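Local coordinates for stage II sporulation E family protein (Thermanaerovibrio acidaminovorans, PDB 3RNR) that probably acts as a serine/threonine phosphatase of the PP2C type, though its substrates and cellular role are not known, at residues Cys13-Gly18 and Asn203-Leu208; Asp26-Arg31 and Gly68-Thr73; Leu51-Ala56 and Ser135-Glu140; Cys94-Phe99 and Val160-Asp165. One frame throughout, in Å; residues are numbered along the deposited sequence.

Interaction 1: Cys13-Gly18 and Asn203-Leu208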
loop_
_atom_site.group_PDB
_atom_site.type_symbol
_atom_site.label_atom_id
_atom_site.label_comp_id
_atom_site.label_asym_id
_atom_site.label_seq_id
_atom_site.Cartn_x
_atom_site.Cartn_y
_atom_site.Cartn_z
ATOM N N CYS B 13 -4.275 1.245 6.276
ATOM C CA CYS B 13 -2.916 0.805 6.566
ATOM C C CYS B 13 -2.952 -0.664 6.949
ATOM O O CYS B 13 -3.933 -1.146 7.515
ATOM C CB CYS B 13 -2.308 1.623 7.705
ATOM S SG CYS B 13 -3.276 1.663 9.266
ATOM N N VAL B 14 -1.891 -1.386 6.614
ATOM C CA VAL B 14 -1.835 -2.796 6.943
ATOM C C VAL B 14 -0.387 -3.218 7.177
ATOM O O VAL B 14 0.527 -2.697 6.536
ATOM C CB VAL B 14 -2.520 -3.659 5.839
ATOM C CG1 VAL B 14 -2.036 -3.274 4.467
ATOM C CG2 VAL B 14 -2.285 -5.159 6.092
ATOM N N VAL B 15 -0.190 -4.130 8.123
ATOM C CA VAL B 15 1.076 -4.819 8.278
ATOM C C VAL B 15 0.798 -6.306 8.265
ATOM O O VAL B 15 -0.213 -6.762 8.812
ATOM C CB VAL B 15 1.808 -4.435 9.600
ATOM C CG1 VAL B 15 2.284 -2.971 9.548
ATOM C CG2 VAL B 15 0.896 -4.677 10.835
ATOM N N VAL B 16 1.699 -7.060 7.649
ATOM C CA VAL B 16 1.574 -8.511 7.562
ATOM C C VAL B 16 2.939 -9.145 7.797
ATOM O O VAL B 16 3.930 -8.681 7.244
ATOM C CB VAL B 16 1.111 -8.948 6.152
ATOM C CG1 VAL B 16 0.983 -10.458 6.098
ATOM C CG2 VAL B 16 -0.239 -8.308 5.789
ATOM N N ASP B 17 3.005 -10.194 8.609
ATOM C CA ASP B 17 4.261 -10.948 8.708
ATOM C C ASP B 17 4.094 -12.455 8.683
ATOM O O ASP B 17 3.223 -13.002 9.357
ATOM C CB ASP B 17 5.073 -10.514 9.924
ATOM C CG ASP B 17 6.191 -9.555 9.548
ATOM O OD1 ASP B 17 6.168 -8.394 10.007
ATOM O OD2 ASP B 17 7.070 -9.977 8.779
ATOM N N GLY B 18 4.929 -13.135 7.906
ATOM C CA GLY B 18 4.845 -14.585 7.851
ATOM C C GLY B 18 5.207 -15.161 9.205
ATOM O O GLY B 18 5.924 -14.518 9.985
ATOM N N ASN B 203 12.987 -2.673 15.795
ATOM C CA ASN B 203 12.914 -3.234 14.444
ATOM C C ASN B 203 11.485 -3.406 13.898
ATOM O O ASN B 203 11.274 -4.070 12.873
ATOM C CB ASN B 203 13.753 -4.513 14.304
ATOM C CG ASN B 203 13.249 -5.641 15.176
ATOM O OD1 ASN B 203 12.302 -5.472 15.948
ATOM N ND2 ASN B 203 13.873 -6.811 15.047
ATOM N N ALA B 204 10.503 -2.877 14.627
ATOM C CA ALA B 204 9.098 -3.057 14.258
ATOM C C ALA B 204 8.765 -2.583 12.852
ATOM O O ALA B 204 9.339 -1.616 12.365
ATOM C CB ALA B 204 8.184 -2.348 15.266
ATOM N N THR B 205 7.820 -3.262 12.210
ATOM C CA THR B 205 7.264 -2.787 10.949
ATOM C C THR B 205 6.019 -1.981 11.281
ATOM O O THR B 205 5.194 -2.424 12.084
ATOM C CB THR B 205 6.932 -3.969 9.996
ATOM O OG1 THR B 205 8.149 -4.625 9.615
ATOM C CG2 THR B 205 6.249 -3.479 8.739
ATOM N N LEU B 206 5.891 -0.796 10.678
ATOM C CA LEU B 206 4.868 0.169 11.068
ATOM C C LEU B 206 4.127 0.690 9.861
ATOM O O LEU B 206 4.724 0.893 8.799
ATOM C CB LEU B 206 5.506 1.375 11.778
ATOM C CG LEU B 206 6.313 1.172 13.056
ATOM C CD1 LEU B 206 6.843 2.515 13.550
ATOM C CD2 LEU B 206 5.464 0.490 14.137
ATOM N N ALA B 207 2.828 0.911 10.028
ATOM C CA ALA B 207 2.039 1.610 9.028
ATOM C C ALA B 207 1.008 2.437 9.766
ATOM O O ALA B 207 0.501 2.031 10.821
ATOM C CB ALA B 207 1.362 0.641 8.070
ATOM N N LEU B 208 0.689 3.602 9.222
ATOM C CA LEU B 208 -0.218 4.482 9.936
ATOM C C LEU B 208 -1.074 5.338 9.030
ATOM O O LEU B 208 -0.705 5.631 7.892
ATOM C CB LEU B 208 0.555 5.358 10.921
ATOM C CG LEU B 208 1.589 6.275 10.306
ATOM C CD1 LEU B 208 1.018 7.679 10.188
ATOM C CD2 LEU B 208 2.841 6.273 11.183
HETATM O O HOH W 1 7.648 -6.982 7.904
#
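Cys-13 and Ala-207 meet methylene to methyl, CB to CB at 3.8 Å, where strand 10-18 of one sheet lies over strand 205-210 of the other. Two residues along, on the same face, Val-15 reaches across with CG1, which its chi1 of -68° sets anti to the carbonyl carbon. Val-15 CG1 rests on the far backbone between two side chains, 4.0 Å from Ala-207 CB and 4.1 Å from Thr-205 CG2. Ala-207 CB thus fits between Cys-13 and Val-15, and the small residue lets the backbones come close: the strand axes pass 5.9 Å apart, nearly antiparallel at 163°.

At the end of this apolar row the contact turns polar. Asp-17 OD1 and Thr-205 OG1 are 4.3 Å apart, and water 1 spans them, donating to Asp-17 OD1 at 2.9 Å and to Thr-205 OG1 at 3.0 Å. The second shell fixes both groups: Arg-169 forms a salt bridge to Asp-17 OD1 and a hydrogen bond to Thr-205 OG1, Ser-164 binds the same carboxylate oxygen, and Asp-174 OD1 is hydrogen-bonded to Thr-205 OG1. A glycerol, probably from the crystallisation liquor, is hydrogen-bonded to Asp-17 OD2. With a buried carboxylate gripped by an arginine, a hydroxyl and a water, Asp-17 is probably held ionised, consistent with the metal-site aspartate of the DGxGG motif of PP2C phosphatases, though here glycerol is bound at that carboxylate.

Interaction 2: Asp26-Arg31 and Gly68-Thr73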
loop_
_atom_site.group_PDB
_atom_site.type_symbol
_atom_site.label_atom_id
_atom_site.label_comp_id
_atom_site.label_asym_id
_atom_site.label_seq_id
_atom_site.Cartn_x
_atom_site.Cartn_y
_atom_site.Cartn_z
ATOM N N ASP B 26 7.005 -16.246 4.137
ATOM C CA ASP B 26 6.975 -15.095 3.240
ATOM C C ASP B 26 5.928 -15.245 2.136
ATOM O O ASP B 26 5.276 -14.280 1.766
ATOM C CB ASP B 26 8.362 -14.855 2.630
ATOM C CG ASP B 26 9.278 -14.052 3.555
ATOM O OD1 ASP B 26 8.885 -13.785 4.718
ATOM O OD2 ASP B 26 10.392 -13.686 3.116
ATOM N N GLU B 27 5.781 -16.454 1.602
ATOM C CA GLU B 27 4.759 -16.719 0.602
ATOM C C GLU B 27 3.352 -16.614 1.184
ATOM O O GLU B 27 2.445 -16.138 0.510
ATOM C CB GLU B 27 4.971 -18.102 -0.032
ATOM C CG GLU B 27 6.236 -18.186 -0.867
ATOM C CD GLU B 27 6.472 -19.587 -1.416
ATOM O OE1 GLU B 27 5.767 -19.974 -2.364
ATOM O OE2 GLU B 27 7.348 -20.299 -0.889
ATOM N N ALA B 28 3.155 -17.074 2.417
ATOM C CA ALA B 28 1.869 -16.874 3.092
ATOM C C ALA B 28 1.568 -15.384 3.264
ATOM O O ALA B 28 0.447 -14.930 3.023
ATOM C CB ALA B 28 1.870 -17.545 4.457
ATOM N N ALA B 29 2.570 -14.640 3.723
ATOM C CA ALA B 29 2.419 -13.208 3.944
ATOM C C ALA B 29 2.076 -12.498 2.636
ATOM O O ALA B 29 1.251 -11.587 2.630
ATOM C CB ALA B 29 3.675 -12.620 4.556
ATOM N N GLN B 30 2.677 -12.930 1.525
ATOM C CA GLN B 30 2.355 -12.314 0.235
ATOM C C GLN B 30 0.887 -12.462 -0.125
ATOM O O GLN B 30 0.273 -11.523 -0.620
ATOM C CB GLN B 30 3.228 -12.890 -0.885
ATOM C CG GLN B 30 4.670 -12.444 -0.787
ATOM C CD GLN B 30 5.605 -13.313 -1.585
ATOM O OE1 GLN B 30 5.177 -14.243 -2.273
ATOM N NE2 GLN B 30 6.893 -13.025 -1.489
ATOM N N ARG B 31 0.320 -13.646 0.101
ATOM C CA ARG B 31 -1.087 -13.855 -0.226
ATOM C C ARG B 31 -1.961 -13.017 0.671
ATOM O O ARG B 31 -2.962 -12.462 0.229
ATOM C CB ARG B 31 -1.495 -15.322 -0.067
ATOM C CG ARG B 31 -1.295 -16.124 -1.327
ATOM C CD ARG B 31 0.061 -16.767 -1.354
ATOM N NE ARG B 31 0.260 -17.463 -2.613
ATOM C CZ ARG B 31 1.419 -17.510 -3.254
ATOM N NH1 ARG B 31 2.488 -16.916 -2.735
ATOM N NH2 ARG B 31 1.506 -18.156 -4.411
ATOM N N GLY B 68 -2.344 -25.280 7.672
ATOM C CA GLY B 68 -2.104 -25.279 9.103
ATOM C C GLY B 68 -0.629 -25.253 9.439
ATOM O O GLY B 68 -0.250 -25.021 10.577
ATOM N N ARG B 69 0.207 -25.536 8.445
ATOM C CA ARG B 69 1.654 -25.530 8.648
ATOM C C ARG B 69 2.377 -24.278 8.140
ATOM O O ARG B 69 3.606 -24.175 8.233
ATOM C CB ARG B 69 2.279 -26.810 8.079
ATOM C CG ARG B 69 1.879 -28.058 8.850
ATOM C CD ARG B 69 2.886 -29.180 8.628
ATOM N NE ARG B 69 2.868 -29.665 7.255
ATOM C CZ ARG B 69 3.885 -30.292 6.672
ATOM N NH1 ARG B 69 3.775 -30.700 5.418
ATOM N NH2 ARG B 69 5.011 -30.503 7.341
ATOM N N THR B 70 1.608 -23.339 7.593
ATOM C CA THR B 70 2.145 -22.093 7.064
ATOM C C THR B 70 1.120 -21.004 7.419
ATOM O O THR B 70 -0.072 -21.275 7.515
ATOM C CB THR B 70 2.335 -22.163 5.522
ATOM O OG1 THR B 70 2.829 -20.908 5.014
ATOM C CG2 THR B 70 1.029 -22.516 4.836
ATOM N N GLY B 71 1.566 -19.777 7.620
ATOM C CA GLY B 71 0.615 -18.744 7.989
ATOM C C GLY B 71 1.242 -17.384 8.168
ATOM O O GLY B 71 2.455 -17.236 8.041
ATOM N N ALA B 72 0.413 -16.389 8.479
ATOM C CA ALA B 72 0.911 -15.044 8.710
ATOM C C ALA B 72 0.072 -14.404 9.797
ATOM O O ALA B 72 -1.018 -14.881 10.096
ATOM C CB ALA B 72 0.826 -14.222 7.410
ATOM N N THR B 73 0.570 -13.322 10.384
ATOM C CA THR B 73 -0.225 -12.535 11.328
ATOM C C THR B 73 -0.377 -11.177 10.667
ATOM O O THR B 73 0.410 -10.831 9.782
ATOM C CB THR B 73 0.483 -12.359 12.680
ATOM O OG1 THR B 73 1.780 -11.785 12.462
ATOM C CG2 THR B 73 0.661 -13.715 13.352
#
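Three alanines and a glycine make the tight part of this contact, where the first turns of helix 25-41 lie against the chain entering strand 72-80. The methyl of Ala-28 points toward the incoming chain and touches two oxygens that lie roughly at right angles from it, with CB 3.5 Å from Thr-70 OG1 and 3.6 Å from Gly-71 O. Next to it, Ala-72 directs its methyl at the helix backbone, CB to Ala-29 CA at 3.9 Å, while the two alanine methyls meet at 4.3 Å. Small residues on both sides bring the main chains close, with the CA atoms of Ala-29 and Ala-72 only 5.3 Å apart. Gly-71 is nearly fully extended there and presents its backbone alone.

Thr-70 marks the end of the packed zone. Its OG1 stands anti to the backbone N (chi1 178°), beside the Ala-28 methyl, and is hydrogen-bonded to the carbonyl O of Ile-23, while Trp-60 of helix 46-63 touches Thr-70 and Ala-28. The other side of the helix is looser. Glu-27, Gln-30 and Arg-31 are partly exposed, and each hydrogen-bonds to glycerol, probably from the crystallisation liquor; Arg-31 NH1 makes a weak bond of 3.3 Å back to Glu-27 O, and Arg-31 also makes a cation-pi contact with Trp-60. Val-16 of strand 10-18 touches both Ala-29 and Ala-72, so the methyls join the layer beneath the helix. This is the helix-on-sheet packing of the alpha-beta-beta-alpha sandwich of PP2C phosphatases, in which a helix lies against the outer face of a central sheet.

Interaction 3: Leu51-Ala56 and Ser135-Glu140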
loop_
_atom_site.group_PDB
_atom_site.type_symbol
_atom_site.label_atom_id
_atom_site.label_comp_id
_atom_site.label_asym_id
_atom_site.label_seq_id
_atom_site.Cartn_x
_atom_site.Cartn_y
_atom_site.Cartn_z
ATOM N N LEU B 51 -10.698 -11.382 6.277
ATOM C CA LEU B 51 -11.383 -12.578 5.791
ATOM C C LEU B 51 -10.905 -12.969 4.392
ATOM O O LEU B 51 -10.769 -14.152 4.091
ATOM C CB LEU B 51 -12.906 -12.384 5.817
ATOM C CG LEU B 51 -13.489 -12.223 7.230
ATOM C CD1 LEU B 51 -14.995 -11.911 7.170
ATOM C CD2 LEU B 51 -13.236 -13.477 8.082
ATOM N N ALA B 52 -10.641 -11.984 3.538
ATOM C CA ALA B 52 -10.075 -12.289 2.220
ATOM C C ALA B 52 -8.641 -12.850 2.319
ATOM O O ALA B 52 -8.284 -13.815 1.624
ATOM C CB ALA B 52 -10.134 -11.059 1.292
ATOM N N ALA B 53 -7.822 -12.247 3.170
ATOM C CA ALA B 53 -6.480 -12.772 3.438
ATOM C C ALA B 53 -6.543 -14.227 3.904
ATOM O O ALA B 53 -5.785 -15.078 3.439
ATOM C CB ALA B 53 -5.755 -11.903 4.485
ATOM N N GLN B 54 -7.457 -14.503 4.826
ATOM C CA GLN B 54 -7.649 -15.856 5.324
ATOM C C GLN B 54 -8.025 -16.818 4.196
ATOM O O GLN B 54 -7.468 -17.903 4.091
ATOM C CB GLN B 54 -8.729 -15.888 6.416
ATOM C CG GLN B 54 -9.185 -17.325 6.822
ATOM C CD GLN B 54 -8.095 -18.142 7.527
ATOM O OE1 GLN B 54 -7.053 -17.618 7.919
ATOM N NE2 GLN B 54 -8.333 -19.439 7.668
ATOM N N ALA B 55 -8.971 -16.415 3.350
ATOM C CA ALA B 55 -9.420 -17.283 2.274
ATOM C C ALA B 55 -8.268 -17.576 1.307
ATOM O O ALA B 55 -8.100 -18.714 0.859
ATOM C CB ALA B 55 -10.622 -16.669 1.539
ATOM N N ALA B 56 -7.462 -16.555 1.009
ATOM C CA ALA B 56 -6.353 -16.708 0.069
ATOM C C ALA B 56 -5.250 -17.613 0.597
ATOM O O ALA B 56 -4.737 -18.465 -0.126
ATOM C CB ALA B 56 -5.773 -15.346 -0.319
ATOM N N SER B 135 -4.186 -17.801 16.942
ATOM C CA SER B 135 -4.984 -17.441 15.774
ATOM C C SER B 135 -4.065 -16.781 14.752
ATOM O O SER B 135 -3.289 -15.912 15.113
ATOM C CB SER B 135 -6.134 -16.508 16.167
ATOM O OG SER B 135 -7.049 -16.373 15.085
ATOM N N PHE B 136 -4.126 -17.213 13.493
ATOM C CA PHE B 136 -3.257 -16.656 12.453
ATOM C C PHE B 136 -3.936 -16.839 11.109
ATOM O O PHE B 136 -4.845 -17.666 10.976
ATOM C CB PHE B 136 -1.856 -17.316 12.456
ATOM C CG PHE B 136 -1.875 -18.805 12.181
ATOM C CD1 PHE B 136 -1.787 -19.286 10.879
ATOM C CD2 PHE B 136 -1.968 -19.721 13.227
ATOM C CE1 PHE B 136 -1.801 -20.673 10.613
ATOM C CE2 PHE B 136 -1.982 -21.113 12.978
ATOM C CZ PHE B 136 -1.901 -21.580 11.667
ATOM N N ILE B 137 -3.497 -16.066 10.119
ATOM C CA ILE B 137 -4.061 -16.145 8.787
ATOM C C ILE B 137 -3.506 -17.411 8.164
ATOM O O ILE B 137 -2.283 -17.565 8.026
ATOM C CB ILE B 137 -3.650 -14.923 7.917
ATOM C CG1 ILE B 137 -4.005 -13.607 8.623
ATOM C CG2 ILE B 137 -4.315 -14.994 6.544
ATOM C CD1 ILE B 137 -5.528 -13.449 8.878
ATOM N N GLY B 138 -4.408 -18.299 7.756
ATOM C CA GLY B 138 -4.037 -19.624 7.293
ATOM C C GLY B 138 -4.380 -20.734 8.273
ATOM O O GLY B 138 -4.188 -21.923 7.986
ATOM N N ILE B 139 -4.910 -20.369 9.433
ATOM C CA ILE B 139 -5.293 -21.391 10.409
ATOM C C ILE B 139 -6.462 -22.203 9.830
ATOM O O ILE B 139 -7.253 -21.682 9.048
ATOM C CB ILE B 139 -5.669 -20.746 11.762
ATOM C CG1 ILE B 139 -5.760 -21.805 12.869
ATOM C CG2 ILE B 139 -6.952 -19.934 11.620
ATOM C CD1 ILE B 139 -5.897 -21.205 14.281
ATOM N N GLU B 140 -6.579 -23.475 10.194
ATOM C CA GLU B 140 -7.572 -24.323 9.532
ATOM C C GLU B 140 -8.993 -23.741 9.560
ATOM O O GLU B 140 -9.715 -23.786 8.568
ATOM C CB GLU B 140 -7.547 -25.748 10.102
ATOM C CG GLU B 140 -8.612 -26.646 9.517
ATOM C CD GLU B 140 -8.592 -28.039 10.116
ATOM O OE1 GLU B 140 -9.674 -28.655 10.218
ATOM O OE2 GLU B 140 -7.496 -28.517 10.481
#
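Gln-54 leaves helix 46-63 with CG anti to the backbone N (chi1 169°) and then bends at chi2 (67°), which swings its carboxamide off the helix and over the loop 135-140. A near-zero chi3 sets the amide so that its oxygen and nitrogen each meet a backbone group of one turn. Gln-54 OE1 accepts from Gly-138 N at 2.7 Å, almost straight along the N-H at 176°, although the donor stands above the carbonyl plane. Gln-54 NE2 donates a hydrogen bond to Ile-139 O at 2.8 Å, with that oxygen close to the plane of the amide. Two bonds from one flat group fix its rotation, and each end of this buried carboxamide has a main-chain partner.

The chain it grips is a type II beta turn from Phe-136 to Ile-139, closed by Ile-139 N to Phe-136 O at 3.1 Å. Gly-138 takes the positive phi of the third position, where a CB would jam against the preceding carbonyl. Beside the amide, Ile-137 CG2, anti to its backbone N, presses on the helix backbone at Ala-53 O (3.4 Å) and meets the Ala-53 methyl at 4.0 Å. Within the turn, Ile-139 CB lies over the centre of the Phe-136 ring, 3.8 Å above its plane. Met-74 of strand 72-80 touches both Ala-53 and Ile-137, so the pair continues into the sheet below. A glutamine side chain clasping a type II turn against a helix ties the loop between helix 113-119 and strand 146-153 to the outer helical layer of the PP2C sandwich.

Interaction 4: Cys94-Phe99 and Val160-Asp165; sequences CRVYLF and VLVVSD
Val-163 fills the hollow between Arg-95 and Tyr-97 on one face of this antiparallel pair of strands. Val-163 CG2 lies 3.8 Å from Tyr-97 CE2, while Val-163 CG1 lies 3.9 Å from Arg-95 NH2. Arg-95 arches over this valine: its chain bends at chi3 (-61°), NE reaches Tyr-97 OH at 2.9 Å in the guanidinium plane, and the far end grips Asp-165. That grip is an end-on, two-pronged salt bridge, Arg-95 NH1 to Asp-165 OD1 at 2.8 Å and Arg-95 NH2 to Asp-165 OD2 at 2.9 Å, with the two planes 39° apart so that the nitrogens meet the carboxylate from above its plane. Arg-95 NH2 also donates to Pro-199 O, and Gln-201 N donates to Asp-165 OD2.

On the opposite face, Val-96 drops its methyls between two valines, CG1 against Val-160 CG2 at 3.7 Å and CG2 against Val-162 CG1 at 4.1 Å. These methyls face the other sheet, where Ala-75, Trp-88 and Leu-86 lie. Beyond the strand, Cys-94 SG tucks against Ser-164 CB at 3.6 Å.

Paired backbone bonds hold the register, Arg-95 with Val-163 and Tyr-97 with Leu-161, while Val-96 and Val-162 form the non-hydrogen-bonded pair between them. Two neighbouring strands, valine-packed inside and clasped outside by an ion pair, belong to the second sheet of the PP2C beta sandwich.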
loop_
_atom_site.group_PDB
_atom_site.type_symbol
_atom_site.label_atom_id
_atom_site.label_comp_id
_atom_site.label_asym_id
_atom_site.label_seq_id
_atom_site.Cartn_x
_atom_site.Cartn_y
_atom_site.Cartn_z
ATOM N N CYS B 94 0.204 -9.055 15.835
ATOM C CA CYS B 94 0.287 -7.669 15.364
ATOM C C CYS B 94 -0.656 -6.808 16.194
ATOM O O CYS B 94 -1.624 -7.316 16.750
ATOM C CB CYS B 94 -0.067 -7.564 13.892
ATOM S SG CYS B 94 1.128 -8.341 12.811
ATOM N N ARG B 95 -0.379 -5.510 16.298
ATOM C CA ARG B 95 -1.136 -4.678 17.234
ATOM C C ARG B 95 -1.707 -3.429 16.583
ATOM O O ARG B 95 -1.138 -2.896 15.632
ATOM C CB ARG B 95 -0.267 -4.302 18.445
ATOM C CG ARG B 95 0.251 -5.520 19.215
ATOM C CD ARG B 95 1.008 -5.154 20.485
ATOM N NE ARG B 95 2.206 -4.330 20.283
ATOM C CZ ARG B 95 3.363 -4.772 19.800
ATOM N NH1 ARG B 95 3.494 -6.031 19.395
ATOM N NH2 ARG B 95 4.390 -3.944 19.697
ATOM N N VAL B 96 -2.840 -2.971 17.110
ATOM C CA VAL B 96 -3.480 -1.744 16.645
ATOM C C VAL B 96 -3.531 -0.703 17.765
ATOM O O VAL B 96 -4.008 -0.997 18.860
ATOM C CB VAL B 96 -4.917 -2.007 16.171
ATOM C CG1 VAL B 96 -5.512 -0.723 15.541
ATOM C CG2 VAL B 96 -4.948 -3.183 15.174
ATOM N N TYR B 97 -3.051 0.507 17.479
ATOM C CA TYR B 97 -3.069 1.627 18.424
ATOM C C TYR B 97 -3.839 2.824 17.874
ATOM O O TYR B 97 -3.698 3.177 16.705
ATOM C CB TYR B 97 -1.638 2.091 18.731
ATOM C CG TYR B 97 -0.836 1.045 19.464
ATOM C CD1 TYR B 97 -0.787 1.031 20.857
ATOM C CD2 TYR B 97 -0.159 0.056 18.770
ATOM C CE1 TYR B 97 -0.062 0.052 21.545
ATOM C CE2 TYR B 97 0.564 -0.925 19.443
ATOM C CZ TYR B 97 0.603 -0.924 20.829
ATOM O OH TYR B 97 1.323 -1.898 21.486
ATOM N N LEU B 98 -4.625 3.464 18.737
ATOM C CA LEU B 98 -5.231 4.745 18.422
ATOM C C LEU B 98 -4.228 5.866 18.687
ATOM O O LEU B 98 -3.613 5.902 19.755
ATOM C CB LEU B 98 -6.454 4.960 19.319
ATOM C CG LEU B 98 -7.181 6.292 19.150
ATOM C CD1 LEU B 98 -7.851 6.337 17.780
ATOM C CD2 LEU B 98 -8.219 6.477 20.275
ATOM N N PHE B 99 -4.070 6.795 17.744
ATOM C CA PHE B 99 -3.268 7.978 18.034
ATOM C C PHE B 99 -4.207 9.147 18.293
ATOM O O PHE B 99 -4.873 9.652 17.385
ATOM C CB PHE B 99 -2.298 8.322 16.903
ATOM C CG PHE B 99 -1.495 9.571 17.165
ATOM C CD1 PHE B 99 -0.627 9.638 18.249
ATOM C CD2 PHE B 99 -1.613 10.684 16.337
ATOM C CE1 PHE B 99 0.110 10.793 18.506
ATOM C CE2 PHE B 99 -0.870 11.840 16.585
ATOM C CZ PHE B 99 -0.014 11.894 17.670
ATOM N N VAL B 160 -4.412 6.204 13.370
ATOM C CA VAL B 160 -4.247 4.829 13.802
ATOM C C VAL B 160 -2.872 4.324 13.361
ATOM O O VAL B 160 -2.361 4.703 12.294
ATOM C CB VAL B 160 -5.376 3.937 13.227
ATOM C CG1 VAL B 160 -5.398 4.015 11.692
ATOM C CG2 VAL B 160 -5.240 2.480 13.719
ATOM N N LEU B 161 -2.281 3.477 14.198
ATOM C CA LEU B 161 -0.992 2.866 13.905
ATOM C C LEU B 161 -1.111 1.355 14.056
ATOM O O LEU B 161 -1.641 0.874 15.060
ATOM C CB LEU B 161 0.077 3.415 14.854
ATOM C CG LEU B 161 1.455 2.740 14.808
ATOM C CD1 LEU B 161 2.247 3.321 13.682
ATOM C CD2 LEU B 161 2.191 2.931 16.119
ATOM N N VAL B 162 -0.656 0.619 13.046
ATOM C CA VAL B 162 -0.562 -0.828 13.140
ATOM C C VAL B 162 0.916 -1.263 13.166
ATOM O O VAL B 162 1.766 -0.665 12.497
ATOM C CB VAL B 162 -1.368 -1.551 12.033
ATOM C CG1 VAL B 162 -2.884 -1.276 12.195
ATOM C CG2 VAL B 162 -0.903 -1.123 10.641
ATOM N N VAL B 163 1.202 -2.310 13.932
ATOM C CA VAL B 163 2.574 -2.690 14.272
ATOM C C VAL B 163 2.767 -4.193 14.166
ATOM O O VAL B 163 1.949 -4.940 14.699
ATOM C CB VAL B 163 2.860 -2.375 15.748
ATOM C CG1 VAL B 163 4.334 -2.582 16.055
ATOM C CG2 VAL B 163 2.435 -0.978 16.084
ATOM N N SER B 164 3.819 -4.629 13.467
ATOM C CA SER B 164 4.274 -6.023 13.522
ATOM C C SER B 164 5.717 -6.048 13.987
ATOM O O SER B 164 6.607 -5.513 13.325
ATOM C CB SER B 164 4.183 -6.647 12.132
ATOM O OG SER B 164 4.771 -7.934 12.110
ATOM N N ASP B 165 5.906 -6.478 15.220
ATOM C CA ASP B 165 7.206 -6.750 15.830
ATOM C C ASP B 165 7.688 -8.150 16.225
ATOM O O ASP B 165 8.575 -8.229 17.073
ATOM C CB ASP B 165 7.632 -5.649 16.807
ATOM C CG ASP B 165 6.790 -5.615 18.019
ATOM O OD1 ASP B 165 5.927 -6.510 18.141
ATOM O OD2 ASP B 165 7.011 -4.714 18.849
#

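Overall arrangement
All four contacts lie within the single PP2C domain. Interaction 1 joins the two sheets face to face, and along the chain the other three are nested inside the loop it closes. Interaction 4, centres 8 Å away, shares the mixed sheet through adjacent strands 159-164 and 205-210; Ser-164 OG meets Asp-17 OD1 at 2.6 Å. Interaction 2, centres 14 Å from interaction 1, shares the other sheet through neighbouring strands 10-18 and 72-80, Asp-17 O meeting Thr-73 N at 2.9 Å, and sets helix 25-41 there. Interaction 3, centres 9 Å from interaction 2, ties helix 46-63 to the loop before strand 146-153; their segments alternate in sequence. Together they bind distant parts of the chain into one sandwich.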